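Local coordinates for protein dihydropteridine reductase (Dictyostelium discoideum, PDB 3ORF) that catalyses the NADH- or NADPH-dependent reduction of quinonoid dihydropteridines to tetrahydropteridines, probably regenerating the tetrahydrobiopterin cofactor of aromatic amino acid hydroxylases, at residues A[115-124]-A[157-168]; A[230-238]-A[243-251]. All blocks are in the same frame, centred on the assembly; numbering follows the deposited sequence.

Contact 1: A[115-124]-A[157-168]; sequences MIDMNLYSAF and AYGATKAATHHI. With NAD (nicotinamide-adenine-dinucleotide), chain E.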
loop_
_atom_site.group_PDB
_atom_site.type_symbol
_atom_site.label_atom_id
_atom_site.label_comp_id
_atom_site.label_asym_id
_atom_site.label_seq_id
_atom_site.Cartn_x
_atom_site.Cartn_y
_atom_site.Cartn_z
ATOM N N MET A 115 8.805 -4.710 4.091
ATOM C CA MET A 115 8.171 -3.372 4.202
ATOM C C MET A 115 6.668 -3.594 4.463
ATOM O O MET A 115 6.066 -2.836 5.189
ATOM C CB MET A 115 8.380 -2.554 2.932
ATOM C CG MET A 115 9.908 -2.092 2.634
ATOM S SD MET A 115 10.519 -1.113 4.005
ATOM C CE MET A 115 11.158 -2.437 5.090
ATOM N N ILE A 116 6.072 -4.635 3.853
ATOM C CA ILE A 116 4.682 -4.941 4.141
ATOM C C ILE A 116 4.536 -5.235 5.638
ATOM O O ILE A 116 3.727 -4.639 6.306
ATOM C CB ILE A 116 4.169 -6.073 3.288
ATOM C CG1 ILE A 116 3.905 -5.548 1.874
ATOM C CG2 ILE A 116 2.853 -6.641 3.903
ATOM C CD1 ILE A 116 3.553 -6.607 0.818
ATOM N N ASP A 117 5.372 -6.093 6.183
ATOM C CA ASP A 117 5.201 -6.500 7.585
ATOM C C ASP A 117 5.483 -5.376 8.585
ATOM O O ASP A 117 4.867 -5.282 9.644
ATOM C CB ASP A 117 6.150 -7.683 7.865
ATOM C CG ASP A 117 5.671 -9.037 7.187
ATOM O OD1 ASP A 117 4.506 -9.196 6.749
ATOM O OD2 ASP A 117 6.506 -9.952 7.116
ATOM N N MET A 118 6.512 -4.582 8.301
ATOM C CA MET A 118 6.904 -3.533 9.208
ATOM C C MET A 118 6.051 -2.269 9.043
ATOM O O MET A 118 5.671 -1.643 10.038
ATOM C CB MET A 118 8.389 -3.196 9.004
ATOM C CG MET A 118 9.330 -4.179 9.748
ATOM S SD MET A 118 11.049 -3.590 9.647
ATOM C CE MET A 118 11.755 -4.728 8.427
ATOM N N ASN A 119 5.804 -1.812 7.819
ATOM C CA ASN A 119 5.047 -0.538 7.693
ATOM C C ASN A 119 3.525 -0.723 7.461
ATOM O O ASN A 119 2.735 -0.011 8.066
ATOM C CB ASN A 119 5.605 0.346 6.619
ATOM C CG ASN A 119 7.119 0.592 6.774
ATOM O OD1 ASN A 119 7.604 1.007 7.820
ATOM N ND2 ASN A 119 7.836 0.377 5.709
ATOM N N LEU A 120 3.128 -1.701 6.651
ATOM C CA LEU A 120 1.746 -1.683 6.177
ATOM C C LEU A 120 0.844 -2.384 7.187
ATOM O O LEU A 120 -0.219 -1.857 7.584
ATOM C CB LEU A 120 1.623 -2.327 4.750
ATOM C CG LEU A 120 0.220 -2.261 4.148
ATOM C CD1 LEU A 120 -0.504 -0.922 4.398
ATOM C CD2 LEU A 120 0.225 -2.589 2.656
ATOM N N TYR A 121 1.273 -3.579 7.593
ATOM C CA TYR A 121 0.590 -4.302 8.669
ATOM C C TYR A 121 0.428 -3.470 9.933
ATOM O O TYR A 121 -0.573 -3.615 10.604
ATOM C CB TYR A 121 1.253 -5.668 8.992
ATOM C CG TYR A 121 0.620 -6.780 8.232
ATOM C CD1 TYR A 121 1.260 -7.336 7.141
ATOM C CD2 TYR A 121 -0.680 -7.268 8.557
ATOM C CE1 TYR A 121 0.693 -8.424 6.398
ATOM C CE2 TYR A 121 -1.278 -8.355 7.812
ATOM C CZ TYR A 121 -0.569 -8.892 6.718
ATOM O OH TYR A 121 -1.077 -9.914 5.935
ATOM N N SER A 122 1.395 -2.617 10.257
ATOM C CA SER A 122 1.308 -1.844 11.474
ATOM C C SER A 122 0.413 -0.603 11.328
ATOM O O SER A 122 -0.292 -0.236 12.286
ATOM C CB SER A 122 2.693 -1.474 11.938
ATOM O OG SER A 122 3.414 -0.746 10.954
ATOM N N ALA A 123 0.420 0.031 10.145
ATOM C CA ALA A 123 -0.533 1.086 9.857
ATOM C C ALA A 123 -1.972 0.529 9.899
ATOM O O ALA A 123 -2.866 1.186 10.334
ATOM C CB ALA A 123 -0.284 1.632 8.532
ATOM N N PHE A 124 -2.176 -0.656 9.346
ATOM C CA PHE A 124 -3.479 -1.265 9.374
ATOM C C PHE A 124 -3.857 -1.597 10.801
ATOM O O PHE A 124 -4.975 -1.283 11.229
ATOM C CB PHE A 124 -3.521 -2.515 8.479
ATOM C CG PHE A 124 -3.812 -2.194 7.026
ATOM C CD1 PHE A 124 -3.160 -2.876 6.003
ATOM C CD2 PHE A 124 -4.768 -1.193 6.698
ATOM C CE1 PHE A 124 -3.449 -2.583 4.649
ATOM C CE2 PHE A 124 -5.087 -0.876 5.384
ATOM C CZ PHE A 124 -4.438 -1.572 4.331
ATOM N N ALA A 157 9.443 -0.710 -2.504
ATOM C CA ALA A 157 8.579 -1.368 -1.536
ATOM C C ALA A 157 8.292 -0.455 -0.357
ATOM O O ALA A 157 7.137 -0.346 0.167
ATOM C CB ALA A 157 9.236 -2.661 -1.077
ATOM N N TYR A 158 9.312 0.267 0.042
ATOM C CA TYR A 158 9.142 1.288 1.109
ATOM C C TYR A 158 8.190 2.363 0.607
ATOM O O TYR A 158 7.287 2.800 1.352
ATOM C CB TYR A 158 10.511 1.894 1.464
ATOM C CG TYR A 158 10.489 3.062 2.447
ATOM C CD1 TYR A 158 10.251 2.836 3.802
ATOM C CD2 TYR A 158 10.736 4.364 2.008
ATOM C CE1 TYR A 158 10.275 3.852 4.705
ATOM C CE2 TYR A 158 10.738 5.460 2.945
ATOM C CZ TYR A 158 10.527 5.174 4.249
ATOM O OH TYR A 158 10.538 6.155 5.144
ATOM N N GLY A 159 8.391 2.833 -0.636
ATOM C CA GLY A 159 7.563 3.989 -1.163
ATOM C C GLY A 159 6.083 3.552 -1.260
ATOM O O GLY A 159 5.156 4.248 -0.807
ATOM N N ALA A 160 5.858 2.349 -1.811
ATOM C CA ALA A 160 4.444 1.918 -1.966
ATOM C C ALA A 160 3.734 1.673 -0.608
ATOM O O ALA A 160 2.614 1.998 -0.488
ATOM C CB ALA A 160 4.328 0.721 -2.858
ATOM N N THR A 161 4.392 1.124 0.396
ATOM C CA THR A 161 3.766 0.827 1.685
ATOM C C THR A 161 3.533 2.115 2.421
ATOM O O THR A 161 2.512 2.274 3.132
ATOM C CB THR A 161 4.595 -0.198 2.566
ATOM O OG1 THR A 161 5.953 0.230 2.676
ATOM C CG2 THR A 161 4.602 -1.574 1.942
ATOM N N LYS A 162 4.464 3.077 2.251
ATOM C CA LYS A 162 4.223 4.411 2.780
ATOM C C LYS A 162 3.093 5.156 2.025
ATOM O O LYS A 162 2.350 5.939 2.634
ATOM C CB LYS A 162 5.482 5.284 2.721
ATOM C CG LYS A 162 6.537 4.890 3.758
ATOM C CD LYS A 162 5.901 4.517 5.086
ATOM C CE LYS A 162 6.911 4.618 6.283
ATOM N NZ LYS A 162 6.184 4.775 7.538
ATOM N N ALA A 163 2.962 4.941 0.713
ATOM C CA ALA A 163 1.872 5.586 0.027
ATOM C C ALA A 163 0.592 4.977 0.573
ATOM O O ALA A 163 -0.413 5.658 0.696
ATOM C CB ALA A 163 1.934 5.414 -1.580
ATOM N N ALA A 164 0.614 3.681 0.911
ATOM C CA ALA A 164 -0.638 3.100 1.394
ATOM C C ALA A 164 -0.921 3.707 2.776
ATOM O O ALA A 164 -2.065 3.965 3.127
ATOM C CB ALA A 164 -0.483 1.563 1.535
ATOM N N THR A 165 0.132 3.868 3.576
ATOM C CA THR A 165 -0.019 4.492 4.920
ATOM C C THR A 165 -0.674 5.847 4.825
ATOM O O THR A 165 -1.548 6.181 5.629
ATOM C CB THR A 165 1.304 4.637 5.631
ATOM O OG1 THR A 165 1.913 3.351 5.687
ATOM C CG2 THR A 165 1.097 5.164 7.014
ATOM N N HIS A 166 -0.248 6.628 3.810
ATOM C CA HIS A 166 -0.795 7.987 3.657
ATOM C C HIS A 166 -2.300 7.883 3.352
ATOM O O HIS A 166 -3.079 8.715 3.767
ATOM C CB HIS A 166 -0.097 8.770 2.493
ATOM C CG HIS A 166 1.363 9.062 2.762
ATOM N ND1 HIS A 166 2.242 9.472 1.778
ATOM C CD2 HIS A 166 2.087 9.019 3.915
ATOM C CE1 HIS A 166 3.453 9.622 2.301
ATOM N NE2 HIS A 166 3.391 9.336 3.590
ATOM N N HIS A 167 -2.673 6.925 2.535
ATOM C CA HIS A 167 -4.111 6.804 2.104
ATOM C C HIS A 167 -4.941 6.394 3.345
ATOM O O HIS A 167 -6.068 6.845 3.515
ATOM C CB HIS A 167 -4.185 5.775 0.993
ATOM C CG HIS A 167 -5.540 5.605 0.393
ATOM N ND1 HIS A 167 -5.924 6.258 -0.777
ATOM C CD2 HIS A 167 -6.596 4.820 0.764
ATOM C CE1 HIS A 167 -7.163 5.899 -1.075
ATOM N NE2 HIS A 167 -7.603 5.051 -0.148
ATOM N N ILE A 168 -4.376 5.585 4.236
ATOM C CA ILE A 168 -5.116 5.149 5.428
ATOM C C ILE A 168 -5.433 6.328 6.366
ATOM O O ILE A 168 -6.555 6.544 6.835
ATOM C CB ILE A 168 -4.304 4.086 6.227
ATOM C CG1 ILE A 168 -4.261 2.768 5.453
ATOM C CG2 ILE A 168 -4.940 3.827 7.621
ATOM C CD1 ILE A 168 -3.079 1.810 5.959
HETATM P PA NAD E . 13.205 1.766 14.750
HETATM O O1A NAD E . 13.613 0.620 13.896
HETATM O O2A NAD E . 14.020 2.170 15.929
HETATM O O5B NAD E . 11.770 1.342 15.427
HETATM C C5B NAD E . 10.651 0.818 14.811
HETATM C C4B NAD E . 9.919 0.001 15.891
HETATM O O4B NAD E . 8.759 -0.587 15.233
HETATM C C3B NAD E . 10.804 -1.201 16.319
HETATM O O3B NAD E . 10.663 -1.390 17.707
HETATM C C2B NAD E . 10.121 -2.411 15.714
HETATM O O2B NAD E . 10.235 -3.559 16.570
HETATM C C1B NAD E . 8.655 -1.933 15.690
HETATM N N9A NAD E . 7.798 -2.582 14.659
HETATM C C8A NAD E . 8.197 -2.892 13.398
HETATM N N7A NAD E . 7.129 -3.403 12.766
HETATM C C5A NAD E . 6.065 -3.456 13.626
HETATM C C6A NAD E . 4.707 -3.893 13.540
HETATM N N6A NAD E . 4.225 -4.489 12.421
HETATM N N1A NAD E . 3.887 -3.760 14.623
HETATM C C2A NAD E . 4.360 -3.249 15.753
HETATM N N3A NAD E . 5.638 -2.829 15.857
HETATM C C4A NAD E . 6.515 -2.940 14.835
HETATM O O3 NAD E . 12.918 2.940 13.740
HETATM P PN NAD E . 12.832 4.455 13.979
HETATM O O1N NAD E . 14.165 4.954 13.510
HETATM O O2N NAD E . 12.215 4.823 15.321
HETATM O O5D NAD E . 11.761 4.969 12.873
HETATM C C5D NAD E . 10.387 5.226 13.186
HETATM C C4D NAD E . 9.582 5.483 11.897
HETATM O O4D NAD E . 10.319 6.387 11.031
HETATM C C3D NAD E . 9.268 4.265 11.021
HETATM O O3D NAD E . 7.818 4.304 10.772
HETATM C C2D NAD E . 10.028 4.520 9.711
HETATM O O2D NAD E . 9.271 3.898 8.661
HETATM C C1D NAD E . 9.851 6.054 9.687
HETATM N N1N NAD E . 10.351 7.117 8.700
HETATM C C2N NAD E . 11.689 7.712 8.710
HETATM C C3N NAD E . 11.983 8.715 7.722
HETATM C C7N NAD E . 13.348 9.449 7.613
HETATM O O7N NAD E . 13.872 9.612 6.494
HETATM N N7N NAD E . 13.826 9.924 8.782
HETATM C C4N NAD E . 10.992 9.125 6.798
HETATM C C5N NAD E . 9.708 8.567 6.827
HETATM C C6N NAD E . 9.402 7.586 7.757
HETATM O O HOH W 1 4.143 2.890 7.567
#

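Contact 2: A[230-238]-A[243-251]; sequences RPTNGSLVK and SKVTTWTNL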
loop_
_atom_site.group_PDB
_atom_site.type_symbol
_atom_site.label_atom_id
_atom_site.label_comp_id
_atom_site.label_asym_id
_atom_site.label_seq_id
_atom_site.Cartn_x
_atom_site.Cartn_y
_atom_site.Cartn_z
ATOM N N ARG A 230 -4.172 21.855 16.090
ATOM C CA ARG A 230 -4.224 20.720 15.175
ATOM C C ARG A 230 -4.410 21.072 13.704
ATOM O O ARG A 230 -5.259 21.890 13.333
ATOM C CB ARG A 230 -5.323 19.741 15.582
ATOM C CG ARG A 230 -4.924 18.844 16.752
ATOM C CD ARG A 230 -6.200 18.074 17.323
ATOM N NE ARG A 230 -5.886 17.484 18.622
ATOM C CZ ARG A 230 -6.626 16.570 19.280
ATOM N NH1 ARG A 230 -7.749 16.074 18.812
ATOM N NH2 ARG A 230 -6.225 16.146 20.447
ATOM N N PRO A 231 -3.592 20.468 12.821
ATOM C CA PRO A 231 -3.919 20.736 11.402
ATOM C C PRO A 231 -5.284 20.154 11.031
ATOM O O PRO A 231 -5.799 19.304 11.693
ATOM C CB PRO A 231 -2.841 19.947 10.626
ATOM C CG PRO A 231 -1.757 19.622 11.645
ATOM C CD PRO A 231 -2.393 19.649 13.002
ATOM N N THR A 232 -5.822 20.566 9.900
ATOM C CA THR A 232 -6.943 19.900 9.268
ATOM C C THR A 232 -6.905 18.364 9.337
ATOM O O THR A 232 -5.902 17.716 9.033
ATOM C CB THR A 232 -7.108 20.394 7.753
ATOM O OG1 THR A 232 -7.571 21.738 7.809
ATOM C CG2 THR A 232 -8.178 19.622 7.014
ATOM N N ASN A 233 -8.071 17.792 9.587
ATOM C CA ASN A 233 -8.174 16.364 9.793
ATOM C C ASN A 233 -7.760 15.705 8.473
ATOM O O ASN A 233 -8.267 16.073 7.367
ATOM C CB ASN A 233 -9.660 16.034 10.154
ATOM C CG ASN A 233 -9.840 14.617 10.727
ATOM O OD1 ASN A 233 -8.892 13.844 10.826
ATOM N ND2 ASN A 233 -11.067 14.271 11.103
ATOM N N GLY A 234 -6.842 14.756 8.565
ATOM C CA GLY A 234 -6.333 14.118 7.378
ATOM C C GLY A 234 -5.075 14.705 6.753
ATOM O O GLY A 234 -4.643 14.169 5.712
ATOM N N SER A 235 -4.554 15.831 7.258
ATOM C CA SER A 235 -3.312 16.406 6.656
ATOM C C SER A 235 -2.153 15.442 6.782
ATOM O O SER A 235 -1.948 14.766 7.842
ATOM C CB SER A 235 -2.877 17.650 7.425
ATOM O OG SER A 235 -3.912 18.604 7.291
ATOM N N LEU A 236 -1.326 15.430 5.762
ATOM C CA LEU A 236 -0.012 14.791 5.879
ATOM C C LEU A 236 0.907 15.923 6.261
ATOM O O LEU A 236 1.043 16.889 5.491
ATOM C CB LEU A 236 0.392 14.266 4.488
ATOM C CG LEU A 236 -0.597 13.245 3.953
ATOM C CD1 LEU A 236 -0.124 12.663 2.577
ATOM C CD2 LEU A 236 -0.827 12.030 4.987
ATOM N N VAL A 237 1.558 15.836 7.414
ATOM C CA VAL A 237 2.375 16.942 7.857
ATOM C C VAL A 237 3.881 16.663 7.643
ATOM O O VAL A 237 4.509 15.865 8.402
ATOM C CB VAL A 237 2.107 17.282 9.387
ATOM C CG1 VAL A 237 2.806 18.624 9.802
ATOM C CG2 VAL A 237 0.649 17.308 9.666
ATOM N N LYS A 238 4.443 17.339 6.627
ATOM C CA LYS A 238 5.862 17.228 6.290
ATOM C C LYS A 238 6.695 18.070 7.256
ATOM O O LYS A 238 6.286 19.160 7.626
ATOM C CB LYS A 238 6.096 17.709 4.853
ATOM C CG LYS A 238 7.508 17.446 4.277
ATOM C CD LYS A 238 7.599 18.085 2.937
ATOM C CE LYS A 238 9.061 18.111 2.415
ATOM N NZ LYS A 238 9.156 19.180 1.389
ATOM N N SER A 243 19.840 23.412 9.467
ATOM C CA SER A 243 20.707 24.048 10.478
ATOM C C SER A 243 20.044 24.257 11.859
ATOM O O SER A 243 20.157 25.355 12.454
ATOM C CB SER A 243 21.360 25.348 9.925
ATOM O OG SER A 243 21.889 25.117 8.604
ATOM N N LYS A 244 19.407 23.178 12.364
ATOM C CA LYS A 244 18.632 23.190 13.613
ATOM C C LYS A 244 17.282 23.968 13.643
ATOM O O LYS A 244 16.754 24.177 14.724
ATOM C CB LYS A 244 19.485 23.662 14.813
ATOM C CG LYS A 244 20.721 22.803 15.149
ATOM C CD LYS A 244 21.412 23.332 16.450
ATOM C CE LYS A 244 21.934 22.144 17.291
ATOM N NZ LYS A 244 22.620 22.464 18.601
ATOM N N VAL A 245 16.751 24.460 12.524
ATOM C CA VAL A 245 15.454 25.200 12.526
ATOM C C VAL A 245 14.493 24.215 11.895
ATOM O O VAL A 245 14.699 23.808 10.763
ATOM C CB VAL A 245 15.446 26.486 11.598
ATOM C CG1 VAL A 245 14.135 27.307 11.767
ATOM C CG2 VAL A 245 16.646 27.382 11.866
ATOM N N THR A 246 13.460 23.802 12.589
ATOM C CA THR A 246 12.552 22.789 12.017
ATOM C C THR A 246 11.295 23.451 11.456
ATOM O O THR A 246 10.706 24.292 12.127
ATOM C CB THR A 246 12.133 21.737 13.079
ATOM O OG1 THR A 246 13.311 21.103 13.591
ATOM C CG2 THR A 246 11.177 20.645 12.459
ATOM N N THR A 247 10.917 23.118 10.227
ATOM C CA THR A 247 9.694 23.681 9.641
ATOM C C THR A 247 8.643 22.601 9.418
ATOM O O THR A 247 8.921 21.598 8.770
ATOM C CB THR A 247 10.016 24.397 8.272
ATOM O OG1 THR A 247 11.075 25.380 8.448
ATOM C CG2 THR A 247 8.782 25.079 7.700
ATOM N N TRP A 248 7.429 22.800 9.928
ATOM C CA TRP A 248 6.350 21.839 9.725
ATOM C C TRP A 248 5.385 22.406 8.705
ATOM O O TRP A 248 4.933 23.538 8.893
ATOM C CB TRP A 248 5.598 21.619 11.030
ATOM C CG TRP A 248 6.446 21.155 12.158
ATOM C CD1 TRP A 248 7.311 21.920 12.951
ATOM C CD2 TRP A 248 6.519 19.817 12.635
ATOM N NE1 TRP A 248 7.912 21.084 13.897
ATOM C CE2 TRP A 248 7.445 19.796 13.710
ATOM C CE3 TRP A 248 5.908 18.626 12.254
ATOM C CZ2 TRP A 248 7.751 18.603 14.412
ATOM C CZ3 TRP A 248 6.222 17.440 12.961
ATOM C CH2 TRP A 248 7.138 17.446 14.016
ATOM N N THR A 249 5.090 21.643 7.635
ATOM C CA THR A 249 4.190 22.050 6.528
ATOM C C THR A 249 3.004 21.069 6.355
ATOM O O THR A 249 3.212 19.873 6.029
ATOM C CB THR A 249 4.959 22.042 5.153
ATOM O OG1 THR A 249 6.227 22.696 5.318
ATOM C CG2 THR A 249 4.156 22.818 4.070
ATOM N N ASN A 250 1.784 21.556 6.543
ATOM C CA ASN A 250 0.589 20.728 6.384
ATOM C C ASN A 250 0.353 20.586 4.913
ATOM O O ASN A 250 0.354 21.571 4.207
ATOM C CB ASN A 250 -0.638 21.433 7.052
ATOM C CG ASN A 250 -0.386 21.758 8.511
ATOM O OD1 ASN A 250 0.336 21.022 9.170
ATOM N ND2 ASN A 250 -1.002 22.824 9.032
ATOM N N LEU A 251 0.253 19.380 4.416
ATOM C CA LEU A 251 -0.180 19.180 3.067
ATOM C C LEU A 251 -1.581 18.529 3.075
ATOM O O LEU A 251 -2.512 19.060 2.418
ATOM C CB LEU A 251 0.795 18.276 2.343
ATOM C CG LEU A 251 2.246 18.751 2.385
ATOM C CD1 LEU A 251 3.158 17.518 2.229
ATOM C CD2 LEU A 251 2.504 19.892 1.366
ATOM O OXT LEU A 251 -1.830 17.477 3.700
HETATM O O HOH W 2 8.231 21.590 6.206
#

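Contact 1: A[115-124]-A[157-168]
The ring of Y158 receives the sulfur of M115 at its edge, a Met-aromatic contact with SD 5.3 Å from the ring centroid; K162 CG lies over one face, and the N119 amide, its OD1 held by G97 N, comes obliquely, its plane 72° from the ring. At the far end, I168 CD1 sits over one face of the F124 ring, 3.4 Å from CE2. Between them the two segments run parallel, their axes 8.8 Å apart at the closest, the small T161 a knob among M115, I116, N119 and L120. L120 CD1 meets A164 CB at 3.8 Å, and L120 also packs on L120 of the second subunit. A water accepts from K162 NZ (2.8 Å) and donates to N119 O and T165 OG1; T165 turns its hydroxyl beside its backbone N (chi1 -55°) and gives its proton to T161 O. A valine for T165 would probably leave the water without this acceptor and T161 O without its second donor. N119, Y158 and K162 match the Asn, Tyr and Lys of the SDR active site, Y158 being the predicted proton acceptor. K162 NZ also bonds T143 O and, weakly, NAD O2D, consistent with positioning the ribose beside Y158.

Contact 2: A[230-238]-A[243-251]
P231 opens the contact by laying CB and CG against the amide of N250, with CG 3.5 Å from OD1. Its ring, which offers no donor, meets the amide by packing alone, the two side chains crossing at about a right angle. T232 then begins a type II turn ending at S235. G234 occupies the turn position with positive phi (93°), where a side chain would jam against the preceding carbonyl. S235 closes the turn twice over, since both its N and its OG donate to T232 O; OG stands beside its own backbone N (chi1 -63°), which brings the small hydroxyl back over the turn.

At L236 the backbone bonds to the C-terminal segment begin. Its N donates to L251 OXT at 2.9 Å and its O accepts from L251 N at 2.8 Å, so the C-terminal carboxylate takes the place of a peptide carbonyl. V237 faces N250 as a non-hydrogen-bonded pair, their side chains side by side, and its CG1 touches both N250 OD1 and, at 4.0 Å, the edge of the W248 ring at CE3. The beta-branched valine suits this extended position. K238 pairs with T249 through two backbone bonds, the one from T249 N to K238 O being nearly straight at 175°. The aliphatic base of K238 adds to the packing, CB lying 3.9 Å from L251 CD1, while its extended chain leads the amine away from the partner strand. A water donates to T247 O alongside.

The hairpin forms one end of the Rossmann-type sheet: V237 also bonds strand 184-190, leaving 245-250 outermost within the chain. L236 packs on helix 156-172, whereas P231 and V237 rest on W223 of helix 213-225.

In the fold
From the N terminus, the chain passes the strands and helices that begin the nucleotide-binding half, then enters helix 108-133. Contact 1 closes when helix 156-172 returns alongside it, after an excursion of 32 residues that includes strand 138-143. Contact 2 opens later and closes the hairpin of strands 236-242 and 245-250, with only four residues, all strand, between its segments, so the two follow in series, neither nested nor crossed. Contact 1 joins neighbouring helices on one side of the sheet; contact 2 adds the sheet's one antiparallel strand, at its edge. Their centres lie about 20 Å apart, yet they touch where H166 CB meets L236 CD1 at 3.9 Å, linking helix 156-172 to the hairpin.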